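Local atomic coordinates of 1-acyl-sn-glycerol-3-phosphate acyltransferase (Thermotoga maritima, PDB entry 5KYM), a protein that catalyses acyl transfer to the sn-2 position of lysophosphatidic acid, forming phosphatidic acid at the membrane. Residues 64-69 and 209-214; 78-83 and 184-189; 88-93 and 150-155. One frame throughout, in Å; residues are numbered along the deposited sequence.

In the fold
After two long N-terminal helices, 2-34 and 38-59, the chain enters strand 64-67, whose pairing with strand 207-211 in contact 1 closes a loop of 139 residues. Within that loop, strand 79-82 pairs with strand 183-189 in contact 2 and closes one of 100 residues. Inside this lies contact 3, where helix 89-96 meets strand 151-153, with 56 residues between segments 88-93 and 150-155. The three loops therefore nest and none cross. Strands 207-211 and 183-189 are antiparallel neighbours that join contact 1 to contact 2, while strand 79-82 also borders strand 151-153. Helix 89-96 of contact 3 packs on the central sheet and reaches the side chains of both other contacts.

Contact 1: residues 64-69 and 209-214; sequences VVVEGS and LKIHEP
Strand 64-67 pairs with strand 209-211 in parallel register, Val-66 beside Leu-209 and Glu-67 beside Lys-210. The backbone bonds have the usual parallel pattern. Leu-209 N donates to Val-65 O (3.0 Å) and Leu-209 O accepts from Glu-67 N (3.0 Å), two bonds that straddle Val-66. Ile-211 N then binds Glu-67 O at 2.8 Å, extending the ladder by one step. Beyond it, Gly-68 has a positive phi of 85°, and its CA still lies 3.4 Å from Ile-211 O in a CA-H...O contact.

The pair forms one margin of the mixed central sheet of this acyltransferase: strand 64-67 is outermost, and strand 207-211 runs antiparallel to its other neighbour, strand 183-189.

Apolar contacts occupy the face that bears Val-66 and Leu-209 and is covered by Phe-96 of helix 89-96. Val-66 CG1 is anti to the backbone N (chi1 -163°) and meets Ile-211 CD1 at 3.9 Å, with Leu-209 CD1 a little farther off.

On the other face the long chains of Glu-67 and Lys-210 pass over one another through their carbons, Glu-67 CD to Lys-210 CD 3.7 Å. Their charges do not form a salt bridge, since Glu-67 OE1 stays 4.1 Å from Lys-210 NZ. Instead, Glu-67 OE2 is bridged to Arg-244, and Lys-210 NZ to Glu-240 of helix 223-243.

Contact 2: residues 78-83 and 184-189; sequences FIVVAN and LPVSIW
The carboxamide of Asn-83 grips Ile-188 at two points, continuing by side chain what the backbones of strands 79-82 and 184-189 begin. Asn-83 OD1 accepts from Ile-188 N at 2.8 Å, the donor lying in the carbonyl plane on a lone pair. In turn Asn-83 ND2 donates to Ile-188 O, also at 2.8 Å, along an almost straight N-H...O line of 179° that stays in the amide plane. The CG of Asn-83 stands between the backbone N and the carbonyl carbon (chi1 64°), and the second torsion (chi2 -58°) turns the amide so that OD1 and ND2 both face Ile-188. Two bonds through one flat group fix its rotation and satisfy both polar ends in a buried setting.

Earlier in the strands the bonds are between backbones: Ile-79 O receives Leu-184 N, Leu-184 O receives Val-81 N, and Val-81 O receives Val-186 N (2.8 Å).

Val-80, Ala-82, Leu-184 and Val-186 share one face of the sheet. Val-186 CG2, anti to its carbonyl carbon, meets Val-80 CG1 at 3.6 Å. At one end, Phe-78 and Leu-184 run alongside each other in a common direction, with Phe-78 CE1 4.1 Å from Leu-184 CD2. At the other, Ile-188 CD1 lies 4.2 Å from Ala-82 CB and also touches the carbonyl oxygen of Asn-83. Helix 89-96 covers this face through Ile-93, whereas Val-81, on the other, touches Val-230 of helix 223-243.

The arrangement is a parallel strand pair in the centre of an alpha-beta fold, with Asn-83 fastening the chain immediately before the histidine of the HX4D motif of these acyltransferases.

Contact 3: residues 88-93 and 150-155; sequences MDIPLI and TFIVFP
Asp-89 OD2 is gripped by His-84 ND1 and by the backbone N of Gln-85, with a weak further bond from Ser-86 N, while the CB of the same residue rests 3.9 Å from Phe-154 CZ. The other carboxylate oxygen, OD1, is hydrogen-bonded to Thr-191. His-84 and Asp-89 are the histidine and aspartate of the HX4D motif, and the several bonds are likely to hold the carboxylate in a fixed orientation toward the histidine. Phe-154 is linked to the pair as well, because its ring stacks with that of His-84.

The contact with segment 150-155 is itself wholly apolar. Ile-90, whose side chain is about 5 Å from a bound nonane, reaches the edge of the Phe-154 ring near its plane, with Ile-90 CD1 3.5 Å from Phe-154 CE2. The CG1 of Ile-90 is anti to the carbonyl carbon (chi1 -78°) and also lies at that edge, 3.8 Å from the same CE2. One turn along the helix, Ile-93 and Ile-152 run past one another, oppositely directed: Ile-93 CG2 meets Ile-152 CD1 at 3.6 Å, and Ile-152 CG2 lies 4.2 Å from Ile-90 CD1. An alanine in place of Ile-152 would probably open a gap under Ile-93, whose CG2 would lose its partners, and leave Ile-90 CD1 with Phe-154 alone across the contact.

Helix 89-96 thus lies over the sheet, with Ile-93 touching Val-80 of strand 79-82 and Ile-188 of strand 183-189, while Met-88 and Leu-92 meet helix 38-59.

Contact 1: residues 64-69 and 209-214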
# COMPACT_ATOMS: atom_id res chain seq x y z
N VAL A 64 2.75 -7.01 12.94
CA VAL A 64 1.66 -6.94 11.98
C VAL A 64 0.75 -8.16 12.19
O VAL A 64 1.20 -9.19 12.59
CB VAL A 64 2.24 -6.86 10.56
CG1 VAL A 64 1.13 -6.84 9.50
CG2 VAL A 64 3.04 -5.60 10.42
N VAL A 65 -0.54 -8.04 11.95
CA VAL A 65 -1.45 -9.21 12.05
C VAL A 65 -2.47 -9.08 10.96
O VAL A 65 -3.14 -8.07 10.86
CB VAL A 65 -2.20 -9.24 13.41
CG1 VAL A 65 -3.23 -10.32 13.48
CG2 VAL A 65 -1.23 -9.41 14.53
N VAL A 66 -2.58 -10.14 10.16
CA VAL A 66 -3.31 -10.13 8.89
C VAL A 66 -4.46 -11.11 8.94
O VAL A 66 -4.28 -12.27 9.25
CB VAL A 66 -2.42 -10.55 7.72
CG1 VAL A 66 -3.07 -10.14 6.43
CG2 VAL A 66 -1.09 -9.86 7.82
N GLU A 67 -5.64 -10.68 8.61
CA GLU A 67 -6.65 -11.67 8.36
C GLU A 67 -7.25 -11.47 6.99
O GLU A 67 -7.32 -10.39 6.46
CB GLU A 67 -7.63 -11.66 9.46
CG GLU A 67 -8.41 -10.41 9.51
CD GLU A 67 -9.47 -10.47 10.55
OE1 GLU A 67 -10.49 -11.19 10.32
OE2 GLU A 67 -9.24 -9.76 11.57
N GLY A 68 -7.67 -12.58 6.42
CA GLY A 68 -8.28 -12.62 5.09
C GLY A 68 -7.28 -12.72 3.97
O GLY A 68 -7.58 -12.33 2.86
N SER A 69 -6.09 -13.24 4.23
CA SER A 69 -5.13 -13.57 3.18
C SER A 69 -5.72 -14.44 2.11
O SER A 69 -5.53 -14.21 0.91
CB SER A 69 -3.91 -14.24 3.76
OG SER A 69 -3.35 -13.39 4.75
N LEU A 209 -4.53 -5.61 9.91
CA LEU A 209 -4.82 -5.50 8.50
C LEU A 209 -5.92 -6.50 8.27
O LEU A 209 -5.76 -7.65 8.63
CB LEU A 209 -3.57 -5.92 7.74
CG LEU A 209 -3.34 -5.31 6.40
CD1 LEU A 209 -2.09 -5.96 5.80
CD2 LEU A 209 -4.55 -5.62 5.58
N LYS A 210 -7.04 -6.07 7.73
CA LYS A 210 -8.12 -7.02 7.37
C LYS A 210 -8.44 -6.94 5.85
O LYS A 210 -8.92 -5.93 5.34
CB LYS A 210 -9.36 -6.76 8.21
CG LYS A 210 -10.53 -7.65 7.84
CD LYS A 210 -11.52 -7.83 8.96
CE LYS A 210 -12.75 -8.51 8.42
NZ LYS A 210 -13.66 -8.73 9.57
N ILE A 211 -8.19 -8.06 5.19
CA ILE A 211 -8.45 -8.24 3.79
C ILE A 211 -9.84 -8.86 3.61
O ILE A 211 -10.13 -9.91 4.14
CB ILE A 211 -7.39 -9.15 3.18
CG1 ILE A 211 -5.98 -8.65 3.54
CG2 ILE A 211 -7.48 -9.06 1.67
CD1 ILE A 211 -4.83 -9.51 3.01
N HIS A 212 -10.70 -8.20 2.85
CA HIS A 212 -12.08 -8.53 2.64
C HIS A 212 -12.29 -9.26 1.31
O HIS A 212 -11.38 -9.37 0.51
CB HIS A 212 -12.86 -7.24 2.58
CG HIS A 212 -12.80 -6.41 3.83
ND1 HIS A 212 -13.34 -6.82 5.02
CD2 HIS A 212 -12.29 -5.18 4.06
CE1 HIS A 212 -13.14 -5.89 5.94
NE2 HIS A 212 -12.51 -4.88 5.38
N GLU A 213 -13.50 -9.77 1.08
CA GLU A 213 -13.85 -10.50 -0.16
C GLU A 213 -13.85 -9.58 -1.39
O GLU A 213 -14.54 -8.53 -1.37
CB GLU A 213 -15.22 -11.17 -0.09
CG GLU A 213 -15.31 -12.40 0.76
CD GLU A 213 -16.74 -12.54 1.19
OE1 GLU A 213 -17.69 -12.67 0.35
OE2 GLU A 213 -16.90 -12.38 2.40
N PRO A 214 -13.16 -10.02 -2.47
CA PRO A 214 -13.10 -9.22 -3.68
C PRO A 214 -14.48 -8.82 -4.23
O PRO A 214 -15.41 -9.61 -4.19
CB PRO A 214 -12.34 -10.12 -4.65
CG PRO A 214 -12.22 -11.46 -4.04
CD PRO A 214 -12.31 -11.21 -2.58

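Contact 2: residues 78-83 and 184-189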
# COMPACT_ATOMS: atom_id res chain seq x y z
N PHE A 78 -5.73 -7.00 -9.51
CA PHE A 78 -6.85 -6.44 -8.76
C PHE A 78 -6.54 -5.00 -8.36
O PHE A 78 -5.45 -4.50 -8.65
CB PHE A 78 -7.22 -7.34 -7.55
CG PHE A 78 -6.05 -7.81 -6.77
CD1 PHE A 78 -5.45 -6.98 -5.83
CD2 PHE A 78 -5.51 -9.08 -6.97
CE1 PHE A 78 -4.31 -7.43 -5.10
CE2 PHE A 78 -4.41 -9.52 -6.23
CZ PHE A 78 -3.81 -8.70 -5.29
N ILE A 79 -7.51 -4.30 -7.77
CA ILE A 79 -7.29 -2.97 -7.27
C ILE A 79 -7.51 -2.99 -5.77
O ILE A 79 -8.63 -3.15 -5.34
CB ILE A 79 -8.24 -1.95 -7.87
CG1 ILE A 79 -8.16 -1.96 -9.36
CG2 ILE A 79 -7.88 -0.55 -7.35
CD1 ILE A 79 -9.41 -1.32 -9.98
N VAL A 80 -6.43 -2.81 -4.98
CA VAL A 80 -6.52 -2.80 -3.51
C VAL A 80 -7.11 -1.47 -3.18
O VAL A 80 -6.66 -0.46 -3.66
CB VAL A 80 -5.16 -3.04 -2.79
CG1 VAL A 80 -5.34 -3.03 -1.28
CG2 VAL A 80 -4.58 -4.36 -3.19
N VAL A 81 -8.17 -1.47 -2.41
CA VAL A 81 -8.77 -0.27 -1.98
C VAL A 81 -8.75 -0.26 -0.47
O VAL A 81 -9.35 -1.11 0.18
CB VAL A 81 -10.15 -0.09 -2.60
CG1 VAL A 81 -10.94 1.07 -1.94
CG2 VAL A 81 -9.98 0.15 -4.10
N ALA A 82 -8.02 0.71 0.08
CA ALA A 82 -7.74 0.74 1.50
C ALA A 82 -7.98 2.11 2.06
O ALA A 82 -7.82 3.10 1.34
CB ALA A 82 -6.30 0.29 1.76
N ASN A 83 -8.36 2.18 3.35
CA ASN A 83 -8.24 3.43 4.15
C ASN A 83 -6.75 3.80 4.31
O ASN A 83 -5.84 2.94 4.21
CB ASN A 83 -8.92 3.35 5.50
CG ASN A 83 -8.30 2.33 6.41
OD1 ASN A 83 -8.22 1.17 6.06
ND2 ASN A 83 -7.86 2.73 7.61
N LEU A 184 -10.30 -5.17 -4.19
CA LEU A 184 -10.02 -6.03 -3.01
C LEU A 184 -10.02 -5.05 -1.83
O LEU A 184 -9.02 -4.38 -1.61
CB LEU A 184 -8.69 -6.79 -3.13
CG LEU A 184 -8.23 -7.57 -1.90
CD1 LEU A 184 -9.20 -8.70 -1.71
CD2 LEU A 184 -6.81 -8.06 -1.87
N PRO A 185 -11.14 -4.95 -1.10
CA PRO A 185 -11.20 -3.98 -0.02
C PRO A 185 -10.32 -4.37 1.15
O PRO A 185 -10.33 -5.52 1.49
CB PRO A 185 -12.66 -4.02 0.40
CG PRO A 185 -13.36 -4.51 -0.78
CD PRO A 185 -12.44 -5.58 -1.30
N VAL A 186 -9.60 -3.40 1.73
CA VAL A 186 -8.68 -3.68 2.84
C VAL A 186 -8.86 -2.66 3.92
O VAL A 186 -9.01 -1.54 3.59
CB VAL A 186 -7.21 -3.62 2.37
CG1 VAL A 186 -6.27 -3.65 3.55
CG2 VAL A 186 -6.95 -4.79 1.47
N SER A 187 -8.82 -3.05 5.18
CA SER A 187 -8.94 -2.09 6.26
C SER A 187 -7.66 -2.16 7.07
O SER A 187 -7.20 -3.26 7.44
CB SER A 187 -10.09 -2.46 7.15
OG SER A 187 -11.29 -2.68 6.44
N ILE A 188 -7.08 -1.00 7.36
CA ILE A 188 -5.79 -0.86 8.05
C ILE A 188 -6.07 -0.18 9.38
O ILE A 188 -6.74 0.90 9.41
CB ILE A 188 -4.88 0.07 7.29
CG1 ILE A 188 -4.55 -0.51 5.90
CG2 ILE A 188 -3.60 0.34 8.09
CD1 ILE A 188 -3.63 0.35 5.03
N TRP A 189 -5.62 -0.78 10.49
CA TRP A 189 -5.65 -0.08 11.74
C TRP A 189 -4.40 -0.20 12.54
O TRP A 189 -3.95 -1.28 12.77
CB TRP A 189 -6.74 -0.62 12.59
CG TRP A 189 -6.88 0.21 13.85
CD1 TRP A 189 -6.61 -0.14 15.10
CD2 TRP A 189 -7.30 1.57 13.90
NE1 TRP A 189 -6.86 0.89 15.95
CE2 TRP A 189 -7.27 1.97 15.23
CE3 TRP A 189 -7.71 2.49 12.91
CZ2 TRP A 189 -7.59 3.25 15.64
CZ3 TRP A 189 -8.03 3.77 13.31
CH2 TRP A 189 -7.96 4.14 14.66

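Contact 3: residues 88-93 and 150-155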
# COMPACT_ATOMS: atom_id res chain seq x y z
N MET A 88 3.34 4.54 6.39
CA MET A 88 3.63 3.15 6.46
C MET A 88 2.57 2.27 5.76
O MET A 88 2.80 1.06 5.54
CB MET A 88 3.80 2.72 7.93
CG MET A 88 5.01 3.30 8.64
SD MET A 88 6.59 3.13 7.77
CE MET A 88 6.78 1.33 8.00
N ASP A 89 1.42 2.84 5.39
CA ASP A 89 0.43 2.04 4.68
C ASP A 89 0.96 1.36 3.41
O ASP A 89 0.68 0.22 3.14
CB ASP A 89 -0.82 2.87 4.39
CG ASP A 89 -1.52 3.33 5.64
OD1 ASP A 89 -1.35 2.72 6.72
OD2 ASP A 89 -2.29 4.32 5.48
N ILE A 90 1.78 2.05 2.65
CA ILE A 90 2.38 1.48 1.46
C ILE A 90 3.28 0.25 1.78
O ILE A 90 3.05 -0.83 1.21
CB ILE A 90 2.97 2.62 0.60
CG1 ILE A 90 1.77 3.31 -0.15
CG2 ILE A 90 3.96 2.13 -0.44
CD1 ILE A 90 0.94 2.47 -1.23
N PRO A 91 4.27 0.40 2.67
CA PRO A 91 5.04 -0.82 2.98
C PRO A 91 4.16 -1.95 3.54
O PRO A 91 4.39 -3.13 3.23
CB PRO A 91 6.08 -0.35 4.04
CG PRO A 91 5.75 1.07 4.36
CD PRO A 91 4.89 1.62 3.22
N LEU A 92 3.16 -1.58 4.34
CA LEU A 92 2.21 -2.53 4.87
C LEU A 92 1.49 -3.26 3.75
O LEU A 92 1.55 -4.48 3.72
CB LEU A 92 1.19 -1.83 5.76
CG LEU A 92 0.09 -2.66 6.38
CD1 LEU A 92 0.73 -3.55 7.38
CD2 LEU A 92 -0.95 -1.81 7.03
N ILE A 93 0.80 -2.57 2.83
CA ILE A 93 0.08 -3.27 1.74
C ILE A 93 1.11 -4.13 0.91
O ILE A 93 0.80 -5.26 0.52
CB ILE A 93 -0.67 -2.34 0.76
CG1 ILE A 93 -1.55 -1.27 1.39
CG2 ILE A 93 -1.49 -3.13 -0.22
CD1 ILE A 93 -2.70 -1.78 2.19
N THR A 150 -1.43 -4.98 -10.90
CA THR A 150 -2.22 -4.76 -9.68
C THR A 150 -2.02 -3.32 -9.22
O THR A 150 -0.92 -2.83 -9.22
CB THR A 150 -1.82 -5.76 -8.56
OG1 THR A 150 -2.40 -7.03 -8.82
CG2 THR A 150 -2.36 -5.37 -7.20
N PHE A 151 -3.08 -2.67 -8.80
CA PHE A 151 -2.98 -1.34 -8.23
C PHE A 151 -3.37 -1.30 -6.78
O PHE A 151 -4.05 -2.21 -6.29
CB PHE A 151 -3.85 -0.32 -9.00
CG PHE A 151 -3.08 0.45 -9.98
CD1 PHE A 151 -2.64 -0.17 -11.18
CD2 PHE A 151 -2.70 1.77 -9.71
CE1 PHE A 151 -1.84 0.51 -12.07
CE2 PHE A 151 -1.91 2.47 -10.63
CZ PHE A 151 -1.48 1.83 -11.80
N ILE A 152 -2.93 -0.24 -6.10
CA ILE A 152 -3.22 0.00 -4.69
C ILE A 152 -3.63 1.42 -4.64
O ILE A 152 -2.87 2.29 -5.04
CB ILE A 152 -1.98 -0.20 -3.78
CG1 ILE A 152 -1.42 -1.62 -3.96
CG2 ILE A 152 -2.31 0.06 -2.32
CD1 ILE A 152 -0.10 -1.87 -3.28
N VAL A 153 -4.83 1.65 -4.15
CA VAL A 153 -5.53 2.93 -4.36
C VAL A 153 -6.12 3.39 -2.99
O VAL A 153 -6.63 2.57 -2.25
CB VAL A 153 -6.58 2.67 -5.48
CG1 VAL A 153 -7.80 3.56 -5.40
CG2 VAL A 153 -5.91 2.78 -6.84
N PHE A 154 -5.96 4.68 -2.66
CA PHE A 154 -6.44 5.23 -1.40
C PHE A 154 -7.54 6.21 -1.69
O PHE A 154 -7.31 7.40 -1.73
CB PHE A 154 -5.29 5.89 -0.63
CG PHE A 154 -4.25 4.92 -0.16
CD1 PHE A 154 -4.54 3.99 0.80
CD2 PHE A 154 -3.00 5.01 -0.58
CE1 PHE A 154 -3.57 3.09 1.23
CE2 PHE A 154 -1.99 4.13 -0.15
CZ PHE A 154 -2.28 3.16 0.76
N PRO A 155 -8.76 5.74 -1.94
CA PRO A 155 -9.81 6.61 -2.42
C PRO A 155 -10.06 7.90 -1.60
O PRO A 155 -10.65 8.84 -2.15
CB PRO A 155 -11.09 5.74 -2.33
CG PRO A 155 -10.70 4.39 -2.02
CD PRO A 155 -9.31 4.47 -1.47